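Local coordinates for protein enoyl-CoA hydratase EchA1 (Mycobacterium marinum, PDB 3QXI) that probably catalyses the reversible hydration of trans-2-enoyl-CoA thioesters to 3-hydroxyacyl-CoA, as enoyl-CoA hydratases of the crotonase family do, at residues 236-239 with 240-244; 175-178 with 179-183. All blocks are in the same frame, centred on the assembly; numbering follows the deposited sequence.

Contact 1 of 2, residues 236-239 with 240-244; sequences KILF and PIFTS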
loop_
_atom_site.group_PDB
_atom_site.type_symbol
_atom_site.label_atom_id
_atom_site.label_comp_id
_atom_site.label_asym_id
_atom_site.label_seq_id
_atom_site.Cartn_x
_atom_site.Cartn_y
_atom_site.Cartn_z
ATOM N N LYS B 236 13.580 -15.850 -13.568
ATOM C CA LYS B 236 12.925 -16.935 -14.333
ATOM C C LYS B 236 11.963 -16.381 -15.361
ATOM O O LYS B 236 11.802 -16.951 -16.420
ATOM C CB LYS B 236 12.186 -17.924 -13.409
ATOM C CG LYS B 236 13.113 -18.764 -12.536
ATOM C CD LYS B 236 12.306 -19.621 -11.569
ATOM C CE LYS B 236 13.101 -20.006 -10.320
ATOM N NZ LYS B 236 12.293 -19.680 -9.057
ATOM N N ILE B 237 11.328 -15.261 -15.052
ATOM C CA ILE B 237 10.419 -14.587 -16.009
ATOM C C ILE B 237 11.175 -13.704 -17.008
ATOM O O ILE B 237 10.817 -13.649 -18.176
ATOM C CB ILE B 237 9.295 -13.809 -15.274
ATOM C CG1 ILE B 237 8.491 -14.784 -14.424
ATOM C CG2 ILE B 237 8.380 -13.028 -16.276
ATOM C CD1 ILE B 237 7.526 -14.115 -13.452
ATOM N N LEU B 238 12.225 -13.026 -16.551
ATOM C CA LEU B 238 13.085 -12.262 -17.469
ATOM C C LEU B 238 13.789 -13.146 -18.518
ATOM O O LEU B 238 14.077 -12.690 -19.623
ATOM C CB LEU B 238 14.156 -11.461 -16.702
ATOM C CG LEU B 238 13.800 -10.412 -15.624
ATOM C CD1 LEU B 238 15.089 -9.776 -15.049
ATOM C CD2 LEU B 238 12.868 -9.361 -16.164
ATOM N N PHE B 239 14.051 -14.405 -18.170
ATOM C CA PHE B 239 15.009 -15.230 -18.916
ATOM C C PHE B 239 14.729 -15.310 -20.441
ATOM O O PHE B 239 15.649 -15.143 -21.249
ATOM C CB PHE B 239 15.154 -16.638 -18.267
ATOM C CG PHE B 239 16.352 -17.404 -18.746
ATOM C CD1 PHE B 239 17.588 -17.274 -18.102
ATOM C CD2 PHE B 239 16.260 -18.242 -19.867
ATOM C CE1 PHE B 239 18.740 -17.986 -18.569
ATOM C CE2 PHE B 239 17.399 -18.952 -20.349
ATOM C CZ PHE B 239 18.643 -18.824 -19.694
ATOM N N PRO B 240 13.470 -15.561 -20.839
ATOM C CA PRO B 240 13.208 -15.596 -22.286
ATOM C C PRO B 240 13.273 -14.213 -22.975
ATOM O O PRO B 240 13.411 -14.136 -24.208
ATOM C CB PRO B 240 11.781 -16.153 -22.377
ATOM C CG PRO B 240 11.452 -16.721 -21.006
ATOM C CD PRO B 240 12.283 -15.949 -20.042
ATOM N N ILE B 241 13.168 -13.132 -22.204
ATOM C CA ILE B 241 13.249 -11.796 -22.811
ATOM C C ILE B 241 14.632 -11.532 -23.441
ATOM O O ILE B 241 14.720 -11.105 -24.575
ATOM C CB ILE B 241 12.895 -10.638 -21.820
ATOM C CG1 ILE B 241 11.576 -10.888 -21.057
ATOM C CG2 ILE B 241 12.964 -9.254 -22.528
ATOM C CD1 ILE B 241 10.312 -11.070 -21.892
ATOM N N PHE B 242 15.702 -11.772 -22.690
ATOM C CA PHE B 242 17.064 -11.484 -23.160
ATOM C C PHE B 242 17.368 -11.984 -24.597
ATOM O O PHE B 242 18.074 -11.313 -25.345
ATOM C CB PHE B 242 18.095 -12.092 -22.207
ATOM C CG PHE B 242 18.042 -11.574 -20.798
ATOM C CD1 PHE B 242 18.690 -10.399 -20.447
ATOM C CD2 PHE B 242 17.420 -12.317 -19.801
ATOM C CE1 PHE B 242 18.677 -9.936 -19.129
ATOM C CE2 PHE B 242 17.403 -11.871 -18.468
ATOM C CZ PHE B 242 18.031 -10.672 -18.132
ATOM N N THR B 243 16.851 -13.160 -24.969
ATOM C CA THR B 243 17.153 -13.744 -26.276
ATOM C C THR B 243 15.993 -13.683 -27.268
ATOM O O THR B 243 16.130 -14.130 -28.414
ATOM C CB THR B 243 17.637 -15.209 -26.158
ATOM O OG1 THR B 243 16.657 -16.001 -25.460
ATOM C CG2 THR B 243 18.979 -15.259 -25.439
ATOM N N SER B 244 14.854 -13.134 -26.832
ATOM C CA SER B 244 13.677 -12.986 -27.697
ATOM C C SER B 244 13.982 -12.209 -28.986
ATOM O O SER B 244 14.820 -11.308 -29.004
ATOM C CB SER B 244 12.560 -12.263 -26.961
ATOM O OG SER B 244 12.878 -10.888 -26.862
#
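F242 holds CG anti to its carbonyl carbon, beside the backbone N (chi1 -61°), and this swings its ring back along the helix to L238. The ring meets the preceding turn with its CD2-CE2 side. F242 CE2 rests on L238 CB at 3.7 Å. L238 O approaches the same side obliquely, 3.4 Å from F242 CD2. F239 O lies at the ring edge, near its plane, 3.6 Å from F242 CD2. F239 CB packs against the CD of P240.

P240 changes the backbone pattern. Its N carries no hydrogen, so it cannot bond back to K236 O. Its CD lies against the turn before instead, 3.8 Å from K236 O and 3.3 Å from I237 O. I241 N also makes no bond to the turn four residues before it. It bonds to L238 O at 2.8 Å, three residues back. The bond is bent, with an N-H...O angle of 134°, and the donor sits above the carbonyl plane. CG1 of I241 packs beside the same oxygen.

At the far end, I241 O takes two bonds from S244. S244 OG donates to I241 O at 2.9 Å, in the carbonyl plane and on a lone pair. S244 N gives the second bond to I241 O, at 3.0 Å. S244 OG also caps A247 N, as the N-cap of helix 245-255.

I237 and I241 face helix 209-221 through A214. L238 packs on V145 and I241 on G143 of the second subunit. This is a proline kink followed by a serine N-cap, set in the C-terminal helical region that crotonase-fold enzymes use in trimer assembly.

Contact 2 of 2, residues 175-178 with 179-183; sequences AERA and HALGM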
loop_
_atom_site.group_PDB
_atom_site.type_symbol
_atom_site.label_atom_id
_atom_site.label_comp_id
_atom_site.label_asym_id
_atom_site.label_seq_id
_atom_site.Cartn_x
_atom_site.Cartn_y
_atom_site.Cartn_z
ATOM N N ALA B 175 -15.740 8.273 -8.818
ATOM C CA ALA B 175 -14.589 8.130 -9.722
ATOM C C ALA B 175 -13.491 9.160 -9.436
ATOM O O ALA B 175 -12.331 8.807 -9.424
ATOM C CB ALA B 175 -15.013 8.197 -11.168
ATOM N N GLU B 176 -13.843 10.424 -9.189
ATOM C CA GLU B 176 -12.832 11.458 -8.947
ATOM C C GLU B 176 -12.015 11.189 -7.682
ATOM O O GLU B 176 -10.794 11.436 -7.663
ATOM C CB GLU B 176 -13.475 12.856 -8.850
ATOM C CG GLU B 176 -13.975 13.480 -10.198
ATOM C CD GLU B 176 -14.769 14.760 -9.983
ATOM O OE1 GLU B 176 -14.592 15.733 -10.746
ATOM O OE2 GLU B 176 -15.574 14.807 -9.044
ATOM N N ARG B 177 -12.685 10.690 -6.635
ATOM C CA ARG B 177 -11.992 10.301 -5.415
ATOM C C ARG B 177 -11.113 9.061 -5.645
ATOM O O ARG B 177 -9.954 9.017 -5.168
ATOM C CB ARG B 177 -12.931 10.120 -4.223
ATOM C CG ARG B 177 -12.158 10.135 -2.908
ATOM C CD ARG B 177 -13.049 9.878 -1.673
ATOM N NE ARG B 177 -12.240 9.824 -0.455
ATOM C CZ ARG B 177 -12.643 9.293 0.700
ATOM N NH1 ARG B 177 -13.858 8.739 0.812
ATOM N NH2 ARG B 177 -11.816 9.295 1.735
ATOM N N ALA B 178 -11.617 8.089 -6.410
ATOM C CA ALA B 178 -10.791 6.922 -6.771
ATOM C C ALA B 178 -9.607 7.319 -7.665
ATOM O O ALA B 178 -8.582 6.647 -7.690
ATOM C CB ALA B 178 -11.618 5.860 -7.455
ATOM N N HIS B 179 -9.759 8.371 -8.443
ATOM C CA HIS B 179 -8.627 8.831 -9.228
ATOM C C HIS B 179 -7.638 9.512 -8.289
ATOM O O HIS B 179 -6.436 9.288 -8.394
ATOM C CB HIS B 179 -9.094 9.782 -10.316
ATOM C CG HIS B 179 -7.985 10.472 -11.031
ATOM N ND1 HIS B 179 -7.689 11.803 -10.838
ATOM C CD2 HIS B 179 -7.098 10.013 -11.945
ATOM C CE1 HIS B 179 -6.672 12.137 -11.614
ATOM N NE2 HIS B 179 -6.289 11.065 -12.285
ATOM N N ALA B 180 -8.136 10.319 -7.352
ATOM C CA ALA B 180 -7.231 11.006 -6.397
ATOM C C ALA B 180 -6.455 9.987 -5.554
ATOM O O ALA B 180 -5.321 10.236 -5.107
ATOM C CB ALA B 180 -8.010 11.983 -5.481
ATOM N N LEU B 181 -7.075 8.838 -5.334
ATOM C CA LEU B 181 -6.468 7.829 -4.491
ATOM C C LEU B 181 -5.594 6.869 -5.311
ATOM O O LEU B 181 -4.905 6.003 -4.731
ATOM C CB LEU B 181 -7.544 7.083 -3.706
ATOM C CG LEU B 181 -8.267 7.918 -2.673
ATOM C CD1 LEU B 181 -9.391 7.109 -2.083
ATOM C CD2 LEU B 181 -7.248 8.451 -1.587
ATOM N N GLY B 182 -5.632 7.008 -6.644
ATOM C CA GLY B 182 -4.752 6.243 -7.518
ATOM C C GLY B 182 -5.275 4.871 -7.912
ATOM O O GLY B 182 -4.532 4.068 -8.474
ATOM N N MET B 183 -6.538 4.607 -7.598
ATOM C CA MET B 183 -7.261 3.447 -8.094
ATOM C C MET B 183 -7.703 3.600 -9.564
ATOM O O MET B 183 -7.580 2.665 -10.331
ATOM C CB MET B 183 -8.470 3.180 -7.208
ATOM C CG MET B 183 -9.421 2.144 -7.768
ATOM S SD MET B 183 -10.681 1.739 -6.573
ATOM C CE MET B 183 -12.005 1.135 -7.631
HETATM O O HOH W 1 -9.200 13.359 -8.934
#
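A178 and M183 form the close-packed side of this helix end. A178 CB lies 4.1 Å from M183 CB, and both side chains reach L173 of the neighbouring strand. M183 has CG anti to its backbone N (chi1 170°) and runs on extended, which carries its end away from this turn; the side chain also touches F135 and I158. The backbone turns sharply here. M183 N makes a weak bond to A178 O at 2.9 Å, and G182 N bonds to H179 O at 3.0 Å. With the positive phi of G182 these make a Schellman motif. A175 is also buried, and its O accepts from H179 N at 2.8 Å.

The other side is looser and more polar. R177 and L181 cross obliquely, with R177 CG 4.2 Å from L181 CD1. The arginine chain runs extended beyond that point. L181 CG sits more closely over the backbone, 3.2 Å from R177 O, the oxygen that also takes the L181 N-H. E176 OE1 forms a salt bridge with R131.

A water bridges E176 O and H179 ND1. It donates to E176 O at 2.8 Å and meets H179 ND1 in the plane of the ring, at the edge. E176 O accepts from A180 N as well, so two bonds grip it. The water thus ties the imidazole to the first turn and should limit its rotation. The chemistry implies two kinds of hold: the A178-M183 side is kept by apolar contact and the Schellman bonds, while on the polar side the E176 carboxylate is paired with R131 and a water links H179 to the backbone.

How the contacts relate
Contact 2 comes first along the chain and contact 1 follows it, with helices 193-205 and 209-221 between them. Their centres are 35 Å apart, and their nearest atoms about 22 Å, so they do not touch. Both belong to the same enoyl-CoA hydratase/isomerase family region, and both touch the second subunit, but they serve different parts of the fold. Contact 2 lies on the short helix 175-180, between strand 173-174 and strand 186-188, an edge strand of the six-stranded sheet within this chain. Contact 1 lies in helix 230-243, farther from the chain centre. One thus ends a short helix beside the sheet; the other bends a helix farther out.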